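Local coordinates for protein thermotoga maritima TmcAL (Thermotoga maritima, PDB 5Y0T) that belongs to the HIGH nucleotidyl transferase family of the HUP clan and holds a bound adenosine-5'-rp-alpha-thio-triphosphate, at residues S366-V371 with Q382-Q387; F319-E324 with I388-K393; E131-G136 with P140-Y145; A115-L118 with E124-K127; A48-F53 with F234-R239. All blocks are in the same frame, centred on the assembly; numbering follows the deposited sequence.

Interaction 1: residues S366-V371 with Q382-Q387; sequences SLYRKV and QLFLEQ
Y368 and R369, in the first turn of helix 368-374, meet F384 and L385 on helix 381-399, the backbones coming nearest at R369 and L385, whose CA atoms lie 8.3 Å apart. That spacing suits side chains of middling to large size, and two rings and a leucine fill it. Y368 turns its CG between its own backbone N and carbonyl carbon (chi1 80°), and this sends the ring out toward the second helix. There Y368 CD1 lies 4.0 Å from F384 CE1, at the edge of the phenylalanine ring, as the two side chains run past each other in opposite directions. One methyl of L385 meets both residues of the first helix: CD2 touches Y368 CE1 at the rim of the phenol, near its plane, and also sits over a face of the R369 guanidinium, 4.0 Å from NH2. Tyrosine suits this buried place because its far end stays polar: Y368 OH and L385 O, each 2.8 Å from water 1, are bridged by it, the water donating to the carbonyl. Y336 packs edge-to-face on F384, and F414 of helix 412-415 lies against Y368. The arrangement is a helical hairpin, two helices consecutive in the chain joined by a short connection and packed through an aromatic and aliphatic seam.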
# COMPACT_ATOMS: atom_id res chain seq x y z
N SER A 366 6.33 16.77 -19.13
CA SER A 366 4.97 17.27 -19.35
C SER A 366 4.51 17.01 -20.77
O SER A 366 3.32 17.06 -21.06
CB SER A 366 4.87 18.76 -19.03
OG SER A 366 5.07 18.99 -17.64
N LEU A 367 5.46 16.77 -21.67
CA LEU A 367 5.14 16.48 -23.06
C LEU A 367 5.21 14.99 -23.45
O LEU A 367 5.07 14.68 -24.64
CB LEU A 367 6.09 17.27 -23.98
CG LEU A 367 6.15 18.79 -23.74
CD1 LEU A 367 7.06 19.45 -24.78
CD2 LEU A 367 4.77 19.42 -23.76
N TYR A 368 5.48 14.08 -22.52
CA TYR A 368 5.85 12.74 -22.99
C TYR A 368 4.72 12.06 -23.75
O TYR A 368 5.00 11.26 -24.64
CB TYR A 368 6.35 11.85 -21.85
CG TYR A 368 5.34 11.18 -20.94
CD1 TYR A 368 4.52 10.15 -21.39
CD2 TYR A 368 5.30 11.50 -19.60
CE1 TYR A 368 3.64 9.52 -20.54
CE2 TYR A 368 4.43 10.86 -18.74
CZ TYR A 368 3.61 9.87 -19.21
OH TYR A 368 2.74 9.23 -18.34
N ARG A 369 3.46 12.39 -23.45
CA ARG A 369 2.36 11.79 -24.19
C ARG A 369 2.29 12.33 -25.61
O ARG A 369 1.88 11.61 -26.52
CB ARG A 369 1.02 12.03 -23.49
CG ARG A 369 0.97 11.41 -22.11
CD ARG A 369 -0.42 11.53 -21.51
NE ARG A 369 -1.06 10.22 -21.48
CZ ARG A 369 -1.04 9.41 -20.43
NH1 ARG A 369 -0.44 9.78 -19.32
NH2 ARG A 369 -1.63 8.23 -20.50
N LYS A 370 2.66 13.60 -25.80
CA LYS A 370 2.70 14.17 -27.14
C LYS A 370 3.86 13.54 -27.92
O LYS A 370 3.73 13.25 -29.11
CB LYS A 370 2.84 15.70 -27.11
CG LYS A 370 1.62 16.39 -26.54
CD LYS A 370 1.62 17.92 -26.77
CE LYS A 370 0.25 18.50 -26.42
NZ LYS A 370 0.12 19.96 -26.69
N VAL A 371 4.98 13.34 -27.25
CA VAL A 371 6.12 12.67 -27.86
C VAL A 371 5.68 11.30 -28.39
O VAL A 371 5.96 10.94 -29.55
CB VAL A 371 7.30 12.49 -26.88
CG1 VAL A 371 8.34 11.55 -27.47
CG2 VAL A 371 7.93 13.84 -26.54
N GLN A 382 1.43 0.83 -25.43
CA GLN A 382 0.97 0.46 -24.10
C GLN A 382 2.16 0.17 -23.18
O GLN A 382 2.16 0.58 -22.02
CB GLN A 382 0.02 -0.75 -24.15
CG GLN A 382 -0.79 -0.94 -22.86
CD GLN A 382 -1.26 0.38 -22.23
OE1 GLN A 382 -0.94 0.68 -21.07
NE2 GLN A 382 -2.03 1.18 -22.99
N LEU A 383 3.19 -0.50 -23.69
CA LEU A 383 4.38 -0.79 -22.89
C LEU A 383 5.11 0.49 -22.48
O LEU A 383 5.54 0.66 -21.31
CB LEU A 383 5.32 -1.72 -23.66
CG LEU A 383 6.53 -2.21 -22.87
CD1 LEU A 383 6.09 -2.97 -21.61
CD2 LEU A 383 7.36 -3.10 -23.77
N PHE A 384 5.23 1.40 -23.44
CA PHE A 384 5.82 2.73 -23.19
C PHE A 384 5.09 3.38 -22.02
O PHE A 384 5.71 3.81 -21.05
CB PHE A 384 5.72 3.57 -24.48
CG PHE A 384 6.31 4.97 -24.39
CD1 PHE A 384 5.78 5.93 -23.53
CD2 PHE A 384 7.33 5.35 -25.26
CE1 PHE A 384 6.29 7.22 -23.50
CE2 PHE A 384 7.83 6.65 -25.25
CZ PHE A 384 7.32 7.58 -24.36
N LEU A 385 3.76 3.44 -22.10
CA LEU A 385 2.98 4.08 -21.05
C LEU A 385 3.14 3.38 -19.70
O LEU A 385 3.29 4.04 -18.68
CB LEU A 385 1.49 4.14 -21.44
CG LEU A 385 1.18 5.10 -22.60
CD1 LEU A 385 -0.31 4.99 -23.04
CD2 LEU A 385 1.52 6.54 -22.24
N GLU A 386 3.12 2.04 -19.70
CA GLU A 386 3.33 1.29 -18.45
C GLU A 386 4.72 1.50 -17.87
O GLU A 386 4.87 1.69 -16.65
CB GLU A 386 3.07 -0.22 -18.68
CG GLU A 386 1.60 -0.48 -19.01
CD GLU A 386 1.25 -1.95 -19.18
OE1 GLU A 386 2.14 -2.81 -19.03
OE2 GLU A 386 0.08 -2.24 -19.49
N GLN A 387 5.74 1.49 -18.72
CA GLN A 387 7.10 1.69 -18.25
C GLN A 387 7.26 3.07 -17.62
O GLN A 387 7.78 3.19 -16.50
CB GLN A 387 8.11 1.50 -19.39
CG GLN A 387 8.29 0.05 -19.81
CD GLN A 387 9.26 -0.13 -20.98
OE1 GLN A 387 9.62 0.84 -21.65
NE2 GLN A 387 9.69 -1.36 -21.21
O HOH W 1 1.99 6.56 -18.53

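Interaction 2: residues F319-E324 with I388-K393; sequences FEVNKE and IDLDVK
F319 and L390 meet at about a right angle, L390 CD1 resting 3.7 Å from F319 CB where the phenylalanine side chain leaves the backbone. L390 reaches this point because its CG stands opposite the backbone N (chi1 175°), and its two methyls divide the work: CD1 takes F319, while CD2 lies 4.0 Å from V321 CG2. A branched leucine thus covers two residues of the connecting loop at once. The loop is a junction between helices: E320, with positive phi, ends helix 307-318 in a Schellman motif, and N322 is the N-cap of helix 323-332, its OD1 accepting from the N of F325. K393 is suited by its length. Its chain stays extended until chi3, where it bends; the methylene CG passes 4.0 Å from F319 CD1, and NZ donates to F319 O at 3.0 Å. The ammonium stands above the carbonyl plane, 43° out of it, with a C=O...N angle of 128°. Water 2 accepts from K393 NZ at 2.8 Å and donates to E320 OE1, linking two groups of opposite charge that do not touch directly. F41 and F397 each pack edge-to-face with F319, and L263 of the second subunit also lies against F319.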
# COMPACT_ATOMS: atom_id res chain seq x y z
N PHE A 319 5.18 -1.93 -6.11
CA PHE A 319 4.96 -1.20 -7.35
C PHE A 319 4.10 -2.01 -8.32
O PHE A 319 3.86 -1.57 -9.45
CB PHE A 319 6.30 -0.83 -8.00
CG PHE A 319 7.07 0.21 -7.22
CD1 PHE A 319 6.39 1.29 -6.65
CD2 PHE A 319 8.44 0.10 -7.04
CE1 PHE A 319 7.07 2.26 -5.92
CE2 PHE A 319 9.14 1.06 -6.31
CZ PHE A 319 8.45 2.15 -5.75
N GLU A 320 3.65 -3.18 -7.87
CA GLU A 320 2.79 -4.07 -8.67
C GLU A 320 3.41 -4.36 -10.02
O GLU A 320 2.78 -4.23 -11.07
CB GLU A 320 1.40 -3.47 -8.84
CG GLU A 320 0.65 -3.32 -7.53
CD GLU A 320 -0.78 -2.87 -7.71
OE1 GLU A 320 -1.01 -1.94 -8.51
OE2 GLU A 320 -1.67 -3.46 -7.05
N VAL A 321 4.66 -4.79 -9.99
CA VAL A 321 5.36 -5.03 -11.23
C VAL A 321 5.08 -6.48 -11.60
O VAL A 321 5.70 -7.40 -11.07
CB VAL A 321 6.87 -4.74 -11.03
CG1 VAL A 321 7.69 -5.03 -12.28
CG2 VAL A 321 7.07 -3.28 -10.57
N ASN A 322 4.18 -6.69 -12.56
CA ASN A 322 3.65 -8.04 -12.73
C ASN A 322 4.45 -8.81 -13.77
O ASN A 322 5.28 -8.24 -14.48
CB ASN A 322 2.16 -8.00 -13.10
CG ASN A 322 1.89 -7.25 -14.39
OD1 ASN A 322 2.15 -7.75 -15.48
ND2 ASN A 322 1.34 -6.04 -14.27
N LYS A 323 4.14 -10.10 -13.91
CA LYS A 323 4.95 -11.01 -14.71
C LYS A 323 4.86 -10.71 -16.20
O LYS A 323 5.88 -10.76 -16.91
CB LYS A 323 4.55 -12.46 -14.43
CG LYS A 323 4.93 -12.91 -13.02
CD LYS A 323 4.55 -14.38 -12.72
CE LYS A 323 5.31 -14.91 -11.50
NZ LYS A 323 4.68 -16.11 -10.88
N GLU A 324 3.67 -10.38 -16.68
CA GLU A 324 3.49 -10.09 -18.10
C GLU A 324 4.23 -8.82 -18.52
O GLU A 324 4.83 -8.75 -19.60
CB GLU A 324 2.00 -9.98 -18.43
CG GLU A 324 1.74 -9.69 -19.91
CD GLU A 324 0.27 -9.80 -20.28
OE1 GLU A 324 -0.55 -10.14 -19.39
OE2 GLU A 324 -0.06 -9.54 -21.45
N ILE A 388 6.82 4.12 -18.31
CA ILE A 388 7.09 5.46 -17.82
C ILE A 388 6.20 5.80 -16.62
O ILE A 388 6.62 6.53 -15.71
CB ILE A 388 6.95 6.52 -18.96
CG1 ILE A 388 7.83 7.74 -18.67
CG2 ILE A 388 5.47 6.92 -19.21
CD1 ILE A 388 8.05 8.62 -19.91
N ASP A 389 5.01 5.20 -16.56
CA ASP A 389 4.14 5.33 -15.39
C ASP A 389 4.82 4.74 -14.15
O ASP A 389 4.73 5.31 -13.05
CB ASP A 389 2.80 4.62 -15.64
CG ASP A 389 1.93 4.57 -14.38
OD1 ASP A 389 1.35 5.61 -14.02
OD2 ASP A 389 1.86 3.49 -13.75
N LEU A 390 5.53 3.64 -14.33
CA LEU A 390 6.30 3.05 -13.22
C LEU A 390 7.43 3.97 -12.79
O LEU A 390 7.65 4.17 -11.58
CB LEU A 390 6.84 1.67 -13.62
CG LEU A 390 7.75 0.98 -12.61
CD1 LEU A 390 7.06 0.86 -11.22
CD2 LEU A 390 8.20 -0.37 -13.11
N ASP A 391 8.14 4.57 -13.75
CA ASP A 391 9.20 5.53 -13.41
C ASP A 391 8.67 6.69 -12.55
O ASP A 391 9.28 7.07 -11.54
CB ASP A 391 9.87 6.08 -14.68
CG ASP A 391 10.72 5.04 -15.40
OD1 ASP A 391 10.95 3.95 -14.84
OD2 ASP A 391 11.15 5.32 -16.55
N VAL A 392 7.52 7.22 -12.94
CA VAL A 392 6.88 8.34 -12.23
C VAL A 392 6.38 7.92 -10.85
O VAL A 392 6.57 8.63 -9.85
CB VAL A 392 5.71 8.91 -13.06
CG1 VAL A 392 4.87 9.91 -12.23
CG2 VAL A 392 6.24 9.56 -14.32
N LYS A 393 5.77 6.74 -10.80
CA LYS A 393 5.24 6.20 -9.55
C LYS A 393 6.37 5.99 -8.53
O LYS A 393 6.22 6.30 -7.34
CB LYS A 393 4.49 4.89 -9.82
CG LYS A 393 4.18 4.06 -8.57
CD LYS A 393 3.12 2.99 -8.84
CE LYS A 393 3.60 1.91 -9.80
NZ LYS A 393 2.50 0.95 -10.18
O HOH W 2 1.00 0.20 -7.93

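Interaction 3: residues E131-G136 with P140-Y145; sequences EELKKG and PNARKY
E132 and A142 touch through their CB atoms, 3.6 Å apart, and the same alanine methyl lies 3.6 Å from L133 CD2. Alanine suits the spot because the backbones run so near, with the CA atoms of E132 and A142 only 5.0 Å apart. Beyond this close point the side chain of E132 crosses that of Y145 at about a right angle. The glutamate bends at chi2 (-60°), turning its carboxylate along the second helix toward Y145, and OE1 comes 3.6 Å from Y145 CD2 with the carboxylate and ring planes 74° apart. The CB of Y145 points at the first helix, but the ring then leads off, so CB and CD2 do the touching while the hydroxyl end lies further away. E132 OE2 forms salt bridges with R149 and with K135, whose NZ, 3.3 Å from E132 OE2, donates only a weak hydrogen bond; these two positive groups would be expected to favour a charged glutamate. G136, at positive phi, closes a Schellman motif at the end of the first helix. The contact thus joins the end of helix 123-134 to the start of helix 139-153 across a tight turn, with Y137 in that turn packing edge-to-face on Y145 and R143 reaching E174 of helix 167-182.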
# COMPACT_ATOMS: atom_id res chain seq x y z
N GLU A 131 20.48 -30.51 -16.76
CA GLU A 131 20.80 -31.47 -15.71
C GLU A 131 21.00 -30.80 -14.36
O GLU A 131 20.47 -31.27 -13.35
CB GLU A 131 22.06 -32.26 -16.07
CG GLU A 131 21.88 -33.25 -17.18
CD GLU A 131 23.08 -34.14 -17.33
OE1 GLU A 131 24.00 -34.05 -16.49
OE2 GLU A 131 23.10 -34.95 -18.29
N GLU A 132 21.76 -29.71 -14.35
CA GLU A 132 22.05 -29.00 -13.11
C GLU A 132 20.79 -28.38 -12.51
O GLU A 132 20.60 -28.42 -11.29
CB GLU A 132 23.11 -27.92 -13.34
CG GLU A 132 24.45 -28.45 -13.81
CD GLU A 132 25.09 -29.41 -12.81
OE1 GLU A 132 24.97 -29.17 -11.60
OE2 GLU A 132 25.72 -30.40 -13.25
N LEU A 133 19.93 -27.82 -13.36
CA LEU A 133 18.65 -27.30 -12.89
C LEU A 133 17.80 -28.43 -12.30
O LEU A 133 17.25 -28.29 -11.21
CB LEU A 133 17.90 -26.59 -14.02
CG LEU A 133 18.51 -25.29 -14.54
CD1 LEU A 133 17.75 -24.80 -15.76
CD2 LEU A 133 18.53 -24.21 -13.47
N LYS A 134 17.72 -29.55 -13.02
CA LYS A 134 17.02 -30.74 -12.53
C LYS A 134 17.53 -31.18 -11.16
O LYS A 134 16.74 -31.60 -10.31
CB LYS A 134 17.18 -31.90 -13.51
CG LYS A 134 16.20 -31.93 -14.66
CD LYS A 134 16.02 -33.35 -15.18
CE LYS A 134 15.47 -34.27 -14.10
NZ LYS A 134 15.03 -35.60 -14.63
N LYS A 135 18.84 -31.09 -10.95
CA LYS A 135 19.46 -31.44 -9.67
C LYS A 135 19.03 -30.51 -8.53
O LYS A 135 19.31 -30.77 -7.35
CB LYS A 135 20.99 -31.44 -9.79
CG LYS A 135 21.59 -32.81 -10.00
CD LYS A 135 23.09 -32.83 -9.77
CE LYS A 135 23.85 -32.38 -10.99
NZ LYS A 135 25.31 -32.66 -10.85
N GLY A 136 18.37 -29.41 -8.88
CA GLY A 136 17.84 -28.50 -7.89
C GLY A 136 18.67 -27.26 -7.61
O GLY A 136 18.33 -26.48 -6.73
N PRO A 140 21.78 -19.26 -11.23
CA PRO A 140 23.18 -18.82 -11.29
C PRO A 140 24.19 -19.94 -11.00
O PRO A 140 25.26 -19.97 -11.62
CB PRO A 140 23.24 -17.73 -10.20
CG PRO A 140 21.83 -17.27 -10.04
CD PRO A 140 21.00 -18.48 -10.25
N ASN A 141 23.87 -20.84 -10.08
CA ASN A 141 24.77 -21.95 -9.77
C ASN A 141 24.81 -22.96 -10.92
O ASN A 141 25.89 -23.37 -11.36
CB ASN A 141 24.36 -22.65 -8.47
CG ASN A 141 24.86 -21.92 -7.23
OD1 ASN A 141 25.82 -21.15 -7.29
ND2 ASN A 141 24.21 -22.18 -6.09
N ALA A 142 23.63 -23.33 -11.40
CA ALA A 142 23.49 -24.29 -12.49
C ALA A 142 24.23 -23.85 -13.74
O ALA A 142 24.93 -24.65 -14.37
CB ALA A 142 22.02 -24.51 -12.81
N ARG A 143 24.05 -22.59 -14.11
CA ARG A 143 24.76 -22.01 -15.24
C ARG A 143 26.27 -22.09 -15.03
O ARG A 143 27.01 -22.41 -15.95
CB ARG A 143 24.33 -20.55 -15.45
CG ARG A 143 25.12 -19.83 -16.54
CD ARG A 143 24.49 -18.47 -16.88
NE ARG A 143 24.64 -17.51 -15.79
CZ ARG A 143 24.20 -16.26 -15.83
NH1 ARG A 143 23.58 -15.78 -16.91
NH2 ARG A 143 24.40 -15.47 -14.78
N LYS A 144 26.71 -21.80 -13.81
CA LYS A 144 28.13 -21.87 -13.46
C LYS A 144 28.68 -23.28 -13.66
O LYS A 144 29.69 -23.47 -14.35
CB LYS A 144 28.35 -21.41 -12.02
CG LYS A 144 29.83 -21.36 -11.60
CD LYS A 144 30.02 -20.77 -10.21
CE LYS A 144 29.34 -21.60 -9.12
NZ LYS A 144 29.65 -21.09 -7.75
N TYR A 145 28.01 -24.26 -13.08
CA TYR A 145 28.43 -25.65 -13.16
C TYR A 145 28.37 -26.14 -14.61
O TYR A 145 29.24 -26.89 -15.06
CB TYR A 145 27.55 -26.54 -12.27
CG TYR A 145 27.58 -26.14 -10.81
CD1 TYR A 145 28.74 -25.64 -10.23
CD2 TYR A 145 26.45 -26.27 -10.02
CE1 TYR A 145 28.77 -25.27 -8.90
CE2 TYR A 145 26.47 -25.90 -8.69
CZ TYR A 145 27.63 -25.40 -8.14
OH TYR A 145 27.65 -25.04 -6.81

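Interaction 4: residues A115-L118 with E124-K127; sequences ARIL and EYQK
L118 and I117, near the end of helix 108-120, pack on Y125 in the first turn of helix 123-134; the two helices are consecutive in the chain, joined by a short turn and packed on each other. Y125 is the single side chain through which the second segment makes the contact. Its CG lies opposite the backbone N (chi1 164°), which directs the ring back at the preceding helix. I117 CG2 meets the root of that ring, 4.3 Å from CG, while L118 covers the far end at a slant, with CD2 3.7 Å from CZ. Two branched residues in succession suit the place because together they follow the ring along its length, and the CA atoms of I117 and Y125, 7.9 Å apart, set a gap that an aromatic side chain can span. Further out, Y150 of helix 139-153 and W156 touch I117, V173 of helix 167-182 touches L118, and A146 adds to the packing on Y125. Three buried side chains are thereby enclosed by helices on several sides, and Q121, just past the first segment, donates from NE2 to L118 O. At the far end of the phenol, L118 CD2 lies 3.4 Å from Y125 OH.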
# COMPACT_ATOMS: atom_id res chain seq x y z
N ALA A 115 30.07 -14.92 -22.77
CA ALA A 115 28.85 -14.33 -23.33
C ALA A 115 28.47 -15.00 -24.65
O ALA A 115 27.28 -15.20 -24.91
CB ALA A 115 29.01 -12.83 -23.54
N ARG A 116 29.46 -15.35 -25.45
CA ARG A 116 29.22 -16.00 -26.74
C ARG A 116 28.53 -17.38 -26.58
O ARG A 116 27.58 -17.71 -27.29
CB ARG A 116 30.54 -16.14 -27.51
CG ARG A 116 30.48 -16.97 -28.78
CD ARG A 116 29.61 -16.33 -29.84
NE ARG A 116 30.09 -15.01 -30.26
CZ ARG A 116 29.54 -14.31 -31.25
NH1 ARG A 116 28.49 -14.79 -31.90
NH2 ARG A 116 30.03 -13.12 -31.57
N ILE A 117 29.02 -18.17 -25.62
CA ILE A 117 28.40 -19.46 -25.33
C ILE A 117 26.95 -19.30 -24.90
O ILE A 117 26.07 -19.99 -25.40
CB ILE A 117 29.19 -20.23 -24.25
CG1 ILE A 117 30.59 -20.54 -24.76
CG2 ILE A 117 28.48 -21.54 -23.89
CD1 ILE A 117 31.57 -20.94 -23.65
N LEU A 118 26.70 -18.36 -23.99
CA LEU A 118 25.34 -18.11 -23.52
C LEU A 118 24.43 -17.57 -24.62
O LEU A 118 23.22 -17.79 -24.61
CB LEU A 118 25.33 -17.13 -22.34
CG LEU A 118 26.18 -17.51 -21.12
CD1 LEU A 118 26.07 -16.43 -20.06
CD2 LEU A 118 25.74 -18.86 -20.55
N GLU A 124 25.31 -29.03 -26.08
CA GLU A 124 26.05 -29.61 -24.96
C GLU A 124 25.96 -28.72 -23.71
O GLU A 124 25.82 -29.23 -22.60
CB GLU A 124 27.53 -29.83 -25.31
CG GLU A 124 27.79 -30.49 -26.67
CD GLU A 124 28.28 -29.49 -27.72
OE1 GLU A 124 27.54 -28.52 -28.04
OE2 GLU A 124 29.42 -29.67 -28.22
N TYR A 125 26.05 -27.40 -23.88
CA TYR A 125 25.85 -26.49 -22.75
C TYR A 125 24.43 -26.59 -22.21
O TYR A 125 24.23 -26.68 -21.00
CB TYR A 125 26.12 -25.03 -23.13
CG TYR A 125 25.54 -24.06 -22.11
CD1 TYR A 125 26.18 -23.85 -20.88
CD2 TYR A 125 24.34 -23.39 -22.34
CE1 TYR A 125 25.64 -22.99 -19.93
CE2 TYR A 125 23.80 -22.53 -21.40
CZ TYR A 125 24.46 -22.33 -20.20
OH TYR A 125 23.94 -21.47 -19.26
N GLN A 126 23.44 -26.56 -23.10
CA GLN A 126 22.04 -26.67 -22.69
C GLN A 126 21.78 -27.97 -21.95
O GLN A 126 21.05 -27.98 -20.96
CB GLN A 126 21.11 -26.56 -23.89
CG GLN A 126 21.12 -25.21 -24.59
CD GLN A 126 19.90 -25.03 -25.47
OE1 GLN A 126 20.00 -25.07 -26.70
NE2 GLN A 126 18.74 -24.85 -24.85
N LYS A 127 22.35 -29.07 -22.44
CA LYS A 127 22.21 -30.37 -21.78
C LYS A 127 22.74 -30.31 -20.35
O LYS A 127 22.07 -30.75 -19.42
CB LYS A 127 22.94 -31.48 -22.54
CG LYS A 127 22.46 -31.72 -23.96
CD LYS A 127 20.97 -31.98 -24.04
CE LYS A 127 20.52 -32.04 -25.50
NZ LYS A 127 21.37 -32.95 -26.32

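Interaction 5: residues A48-F53 with F234-R239; sequences AVIDKF and FEILMR
I50 and L237 form the tight part of this contact, which ties the loop leading into helix 52-61 to helix 231-242, with the CA atoms of the two residues 7.1 Å apart. In this HIGH nucleotidyl transferase family protein the side chain of I50 lies about 12 Å from the bound adenosine-5'-rp-alpha-thio-triphosphate, too far to touch it. I50 CG2 touches L237 CD1 at 3.7 Å, the side chains crossing at about a right angle. Beta-branching fits the position: chi1 of 53° tucks CG1 between the backbone N and carbonyl carbon, and the second branch, CG2, is presented to the leucine. L237, with CG opposite the backbone N (chi1 175°), brings CD1 to it, and M217 of helix 210-218 packs on L237 as well. The looser part begins at I236, whose CG2 lies 4.4 Å from I50 CD1, and ends in a polar margin where one water bridges the two segments. D51, the N-cap residue, holds the start of helix 52-61 by accepting from A54 N through OD1, and its OD2 pairs with R412. R239 is anchored by E57 through NH1; R239 NH2 donates to water 3 at 3.0 Å, and that water donates to F53 O at 2.9 Å.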
# COMPACT_ATOMS: atom_id res chain seq x y z
N ALA A 48 17.80 4.87 -3.57
CA ALA A 48 19.02 5.65 -3.68
C ALA A 48 19.08 6.55 -2.46
O ALA A 48 18.04 7.00 -1.95
CB ALA A 48 19.04 6.44 -4.97
N VAL A 49 20.27 6.80 -1.95
CA VAL A 49 20.35 7.51 -0.69
C VAL A 49 19.99 9.00 -0.89
O VAL A 49 19.51 9.66 0.04
CB VAL A 49 21.74 7.33 -0.03
CG1 VAL A 49 22.86 8.02 -0.85
CG2 VAL A 49 21.70 7.79 1.42
N ILE A 50 20.21 9.52 -2.10
CA ILE A 50 19.64 10.81 -2.53
C ILE A 50 19.06 10.59 -3.92
O ILE A 50 19.38 9.59 -4.55
CB ILE A 50 20.66 11.95 -2.58
CG1 ILE A 50 21.89 11.56 -3.42
CG2 ILE A 50 21.11 12.37 -1.17
CD1 ILE A 50 22.94 12.69 -3.49
N ASP A 51 18.22 11.50 -4.42
CA ASP A 51 17.42 11.11 -5.58
C ASP A 51 18.17 11.27 -6.90
O ASP A 51 19.32 11.70 -6.93
CB ASP A 51 16.06 11.87 -5.61
CG ASP A 51 16.17 13.34 -5.98
OD1 ASP A 51 17.23 13.83 -6.43
OD2 ASP A 51 15.13 14.02 -5.83
N LYS A 52 17.52 10.88 -7.99
CA LYS A 52 18.21 10.76 -9.27
C LYS A 52 18.56 12.13 -9.85
O LYS A 52 19.52 12.26 -10.62
CB LYS A 52 17.33 9.97 -10.27
CG LYS A 52 16.03 10.71 -10.63
CD LYS A 52 15.03 9.77 -11.30
CE LYS A 52 13.73 10.52 -11.61
NZ LYS A 52 12.72 9.61 -12.27
N PHE A 53 17.81 13.16 -9.47
CA PHE A 53 18.12 14.51 -9.97
C PHE A 53 19.42 15.02 -9.35
O PHE A 53 20.27 15.62 -10.03
CB PHE A 53 16.94 15.45 -9.68
CG PHE A 53 15.64 14.97 -10.28
CD1 PHE A 53 15.47 14.95 -11.65
CD2 PHE A 53 14.60 14.54 -9.48
CE1 PHE A 53 14.27 14.51 -12.21
CE2 PHE A 53 13.41 14.09 -10.03
CZ PHE A 53 13.26 14.08 -11.39
N PHE A 234 30.21 15.01 -2.40
CA PHE A 234 29.93 15.30 -1.00
C PHE A 234 29.11 16.58 -0.85
O PHE A 234 28.21 16.67 -0.02
CB PHE A 234 31.23 15.42 -0.20
CG PHE A 234 31.02 15.56 1.29
CD1 PHE A 234 30.56 14.48 2.04
CD2 PHE A 234 31.24 16.77 1.93
CE1 PHE A 234 30.34 14.60 3.40
CE2 PHE A 234 31.02 16.90 3.30
CZ PHE A 234 30.57 15.81 4.03
N GLU A 235 29.45 17.59 -1.65
CA GLU A 235 28.78 18.89 -1.59
C GLU A 235 27.29 18.73 -1.91
O GLU A 235 26.44 19.26 -1.20
CB GLU A 235 29.42 19.88 -2.56
CG GLU A 235 29.18 21.34 -2.21
CD GLU A 235 29.82 21.72 -0.88
OE1 GLU A 235 30.89 21.17 -0.54
OE2 GLU A 235 29.23 22.56 -0.16
N ILE A 236 26.98 17.96 -2.95
CA ILE A 236 25.59 17.77 -3.33
C ILE A 236 24.85 16.91 -2.28
O ILE A 236 23.67 17.15 -1.97
CB ILE A 236 25.48 17.10 -4.72
CG1 ILE A 236 26.03 18.01 -5.83
CG2 ILE A 236 24.04 16.70 -5.01
CD1 ILE A 236 25.21 19.21 -6.12
N LEU A 237 25.54 15.91 -1.75
CA LEU A 237 25.00 15.08 -0.68
C LEU A 237 24.60 15.94 0.52
O LEU A 237 23.49 15.81 1.05
CB LEU A 237 26.02 14.02 -0.25
CG LEU A 237 25.62 13.16 0.95
CD1 LEU A 237 24.42 12.28 0.59
CD2 LEU A 237 26.79 12.31 1.43
N MET A 238 25.49 16.84 0.92
CA MET A 238 25.20 17.77 2.01
C MET A 238 24.04 18.72 1.67
O MET A 238 23.20 19.03 2.53
CB MET A 238 26.44 18.59 2.36
CG MET A 238 27.54 17.78 3.04
SD MET A 238 27.04 17.14 4.65
CE MET A 238 26.85 15.39 4.31
N ARG A 239 23.99 19.16 0.41
CA ARG A 239 22.90 20.01 -0.07
C ARG A 239 21.55 19.34 0.14
O ARG A 239 20.60 19.96 0.63
CB ARG A 239 23.08 20.35 -1.56
CG ARG A 239 21.98 21.26 -2.12
CD ARG A 239 22.01 21.32 -3.64
NE ARG A 239 21.39 20.15 -4.24
CZ ARG A 239 21.49 19.81 -5.53
NH1 ARG A 239 22.22 20.56 -6.35
NH2 ARG A 239 20.88 18.73 -5.99
O HOH W 3 20.44 18.29 -8.92

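How the interactions relate
The five contacts fall into three places. Interactions 4 and 3 follow one another along the chain, share helix 123-134 and have centres 13 Å apart; R143 of interaction 3 touches both Y125 and L118 of interaction 4, so helices 108-120, 123-134 and 139-153 form one packed group. The centres of interactions 1 and 2 are also 13 Å apart, and both use helix 381-399, where I388 meets Y368; interaction 1 falls within the chain between the partners of interaction 2. Interaction 5 lies across the chain's centre from interactions 3 and 4, with centres 41 and 42 Å from theirs. Helix 381-399 thus ties together residues far apart in sequence, whereas interactions 3 and 4 join helices adjacent in the chain.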